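Local atomic coordinates of large component of pyocin AP41 (Pseudomonas aeruginosa, PDB entry 4UHP), a protein that is a bacteriocin of the colicin/pyocin nuclease family that probably kills related bacteria by cutting their DNA, the chain here being its C-terminal HNH-type nuclease domain. Residues C[96-101]-C[112-117]. Sequence-based numbering, arbitrary orientation.
Sequences IHHVVP and DNLVIV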
ATOM      1  N   ILE C  96      -9.270   3.434   1.771  1.00 36.27           N
ATOM      2  CA  ILE C  96     -10.664   3.118   2.043  1.00 36.53           C
ATOM      3  C   ILE C  96     -11.444   4.416   2.173  1.00 40.71           C
ATOM      4  O   ILE C  96     -11.061   5.306   2.935  1.00 42.12           O
ATOM      5  CB  ILE C  96     -10.834   2.296   3.329  1.00 39.56           C
ATOM      6  CG1 ILE C  96      -9.919   1.073   3.310  1.00 35.04           C
ATOM      7  CG2 ILE C  96     -12.286   1.878   3.503  1.00 41.42           C
ATOM      8  CD1 ILE C  96      -9.941   0.288   4.600  1.00 36.20           C
ATOM      9  N   HIS C  97     -12.530   4.531   1.418  1.00 41.12           N
ATOM     10  CA  HIS C  97     -13.349   5.732   1.466  1.00 42.82           C
ATOM     11  C   HIS C  97     -14.833   5.410   1.528  1.00 47.03           C
ATOM     12  O   HIS C  97     -15.303   4.450   0.915  1.00 43.97           O
ATOM     13  CB  HIS C  97     -13.062   6.624   0.260  1.00 46.21           C
ATOM     14  CG  HIS C  97     -11.873   7.511   0.442  1.00 56.45           C
ATOM     15  ND1 HIS C  97     -11.908   8.652   1.215  1.00 60.77           N
ATOM     16  CD2 HIS C  97     -10.611   7.423  -0.039  1.00 56.05           C
ATOM     17  CE1 HIS C  97     -10.720   9.229   1.199  1.00 58.24           C
ATOM     18  NE2 HIS C  97      -9.915   8.504   0.443  1.00 56.17           N
ATOM     19  N   HIS C  98     -15.561   6.224   2.285  1.00 45.78           N
ATOM     20  CA  HIS C  98     -17.010   6.123   2.342  1.00 48.11           C
ATOM     21  C   HIS C  98     -17.610   6.836   1.140  1.00 51.15           C
ATOM     22  O   HIS C  98     -17.244   7.975   0.844  1.00 50.24           O
ATOM     23  CB  HIS C  98     -17.544   6.718   3.647  1.00 49.68           C
ATOM     24  CG  HIS C  98     -16.964   6.094   4.879  1.00 52.01           C
ATOM     25  ND1 HIS C  98     -15.744   6.467   5.399  1.00 51.61           N
ATOM     26  CD2 HIS C  98     -17.434   5.115   5.688  1.00 49.51           C
ATOM     27  CE1 HIS C  98     -15.489   5.750   6.479  1.00 51.42           C
ATOM     28  NE2 HIS C  98     -16.500   4.920   6.675  1.00 48.51           N
ATOM     29  N   VAL C  99     -18.517   6.161   0.440  1.00 54.32           N
ATOM     30  CA  VAL C  99     -19.175   6.749  -0.720  1.00 61.89           C
ATOM     31  C   VAL C  99     -19.987   7.970  -0.302  1.00 63.76           C
ATOM     32  O   VAL C  99     -19.844   9.049  -0.879  1.00 67.19           O
ATOM     33  CB  VAL C  99     -20.090   5.737  -1.428  1.00 68.51           C
ATOM     34  CG1 VAL C  99     -20.673   6.348  -2.690  1.00 71.15           C
ATOM     35  CG2 VAL C  99     -19.319   4.466  -1.756  1.00 69.59           C
ATOM     36  N   VAL C 100     -20.832   7.793   0.709  1.00 62.18           N
ATOM     37  CA  VAL C 100     -21.572   8.907   1.289  1.00 60.70           C
ATOM     38  C   VAL C 100     -21.083   9.175   2.713  1.00 59.86           C
ATOM     39  O   VAL C 100     -21.010   8.261   3.533  1.00 60.77           O
ATOM     40  CB  VAL C 100     -23.097   8.645   1.293  1.00 65.05           C
ATOM     41  CG1 VAL C 100     -23.670   8.816  -0.106  1.00 70.16           C
ATOM     42  CG2 VAL C 100     -23.412   7.261   1.835  1.00 62.30           C
ATOM     43  N   PRO C 101     -20.731  10.439   3.002  1.00 61.65           N
ATOM     44  CA  PRO C 101     -20.195  10.829   4.313  1.00 65.86           C
ATOM     45  C   PRO C 101     -21.206  10.671   5.447  1.00 70.02           C
ATOM     46  O   PRO C 101     -22.401  10.523   5.195  1.00 73.56           O
ATOM     47  CB  PRO C 101     -19.821  12.305   4.116  1.00 68.96           C
ATOM     48  CG  PRO C 101     -20.639  12.760   2.960  1.00 69.33           C
ATOM     49  CD  PRO C 101     -20.774  11.571   2.063  1.00 65.72           C
ATOM     50  N   ASP C 112     -20.953  -1.898   2.535  1.00 51.62           N
ATOM     51  CA  ASP C 112     -21.575  -1.549   1.262  1.00 52.59           C
ATOM     52  C   ASP C 112     -21.418  -0.063   0.948  1.00 52.60           C
ATOM     53  O   ASP C 112     -21.721   0.381  -0.159  1.00 53.19           O
ATOM     54  CB  ASP C 112     -23.057  -1.933   1.270  1.00 55.16           C
ATOM     55  CG  ASP C 112     -23.269  -3.434   1.291  1.00 61.84           C
ATOM     56  OD1 ASP C 112     -22.412  -4.164   0.749  1.00 56.42           O
ATOM     57  OD2 ASP C 112     -24.293  -3.885   1.847  1.00 65.80           O
ATOM     58  N   ASN C 113     -20.943   0.699   1.928  1.00 52.11           N
ATOM     59  CA  ASN C 113     -20.712   2.128   1.753  1.00 53.14           C
ATOM     60  C   ASN C 113     -19.230   2.423   1.521  1.00 55.19           C
ATOM     61  O   ASN C 113     -18.818   3.583   1.425  1.00 53.69           O
ATOM     62  CB  ASN C 113     -21.225   2.901   2.972  1.00 53.55           C
ATOM     63  CG  ASN C 113     -21.312   4.394   2.723  1.00 58.26           C
ATOM     64  OD1 ASN C 113     -21.370   4.841   1.577  1.00 54.58           O
ATOM     65  ND2 ASN C 113     -21.317   5.174   3.798  1.00 54.95           N
ATOM     66  N   LEU C 114     -18.435   1.362   1.425  1.00 50.77           N
ATOM     67  CA  LEU C 114     -16.988   1.492   1.281  1.00 45.56           C
ATOM     68  C   LEU C 114     -16.506   1.120  -0.115  1.00 44.38           C
ATOM     69  O   LEU C 114     -16.999   0.170  -0.723  1.00 44.86           O
ATOM     70  CB  LEU C 114     -16.274   0.621   2.318  1.00 44.36           C
ATOM     71  CG  LEU C 114     -16.583   0.919   3.786  1.00 45.45           C
ATOM     72  CD1 LEU C 114     -15.878  -0.071   4.693  1.00 44.37           C
ATOM     73  CD2 LEU C 114     -16.185   2.341   4.129  1.00 45.51           C
ATOM     74  N   VAL C 115     -15.537   1.880  -0.614  1.00 42.95           N
ATOM     75  CA  VAL C 115     -14.860   1.562  -1.866  1.00 43.62           C
ATOM     76  C   VAL C 115     -13.359   1.785  -1.711  1.00 43.30           C
ATOM     77  O   VAL C 115     -12.926   2.544  -0.844  1.00 44.90           O
ATOM     78  CB  VAL C 115     -15.379   2.418  -3.041  1.00 46.85           C
ATOM     79  CG1 VAL C 115     -16.802   2.025  -3.411  1.00 45.21           C
ATOM     80  CG2 VAL C 115     -15.289   3.903  -2.704  1.00 43.77           C
ATOM     81  N   ILE C 116     -12.569   1.115  -2.542  1.00 37.59           N
ATOM     82  CA  ILE C 116     -11.129   1.339  -2.560  1.00 35.32           C
ATOM     83  C   ILE C 116     -10.762   2.209  -3.756  1.00 41.42           C
ATOM     84  O   ILE C 116     -11.183   1.936  -4.879  1.00 39.86           O
ATOM     85  CB  ILE C 116     -10.337   0.020  -2.630  1.00 34.68           C
ATOM     86  CG1 ILE C 116     -10.774  -0.934  -1.513  1.00 36.51           C
ATOM     87  CG2 ILE C 116      -8.838   0.293  -2.563  1.00 31.32           C
ATOM     88  CD1 ILE C 116     -10.598  -0.373  -0.119  1.00 38.27           C
ATOM     89  N   VAL C 117      -9.985   3.262  -3.509  1.00 34.30           N
ATOM     90  CA  VAL C 117      -9.562   4.165  -4.573  1.00 34.47           C
ATOM     91  C   VAL C 117      -8.073   4.480  -4.478  1.00 33.49           C
ATOM     92  O   VAL C 117      -7.477   4.413  -3.402  1.00 31.78           O
ATOM     93  CB  VAL C 117     -10.347   5.495  -4.545  1.00 36.93           C
ATOM     94  CG1 VAL C 117     -11.830   5.252  -4.775  1.00 39.62           C
ATOM     95  CG2 VAL C 117     -10.120   6.216  -3.229  1.00 37.01           C
TER
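His97 and Val115 form the hydrogen-bonded pair of a short antiparallel beta ladder, the two-stranded hairpin of the HNH (His-Me finger) nuclease motif, in which strand 95-98 carries the consecutive histidines His97 and His98. Two bonds join this pair, His97 N to Val115 O and Val115 N to His97 O, both 3.0 Å and almost straight. Ile96 with Ile116 and His98 with Leu114 are the flanking non-hydrogen-bonded pairs.

Past the last bridge Asn113 takes over. Its backbone O receives Val99 N at 2.8 Å, and its side-chain amide bonds both the N and the O of Val100, continuing the ladder of bonds beyond the strands: OD1 takes Val100 N on an in-plane lone pair, while ND2 donates a hydrogen bond to Val100 O at 3.1 Å. CG lies anti to the backbone N (chi1 -167°), which carries the amide across to Val100, and the two opposed bonds fix its rotation. Val100 CG2 packs against OD1 and ND2.

Leu114 CD2 sits over one face of the His98 imidazole, a CH-pi contact 3.7 Å from the ring centroid and displaced toward the rim; the same methyl meets Ile96 CG2 at 4.0 Å. The His98 ring is also held by NE2, hydrogen-bonded to Leu108 O in the connecting loop. On the other face of the sheet, Val117 CG2 comes within 3.4 Å of His97 CD2, the two side chains crossing at about a right angle.

Strand 114-117 is central, with strand 27-28 on its other edge. The face bearing Ile96, Leu114 and Ile116 packs on helix 45-56 through Trp45, Phe48 and Phe52, whereas His97 stacks on His122 of helix 119-127, which also meets Val117, completing the beta-beta-alpha arrangement of this nuclease family.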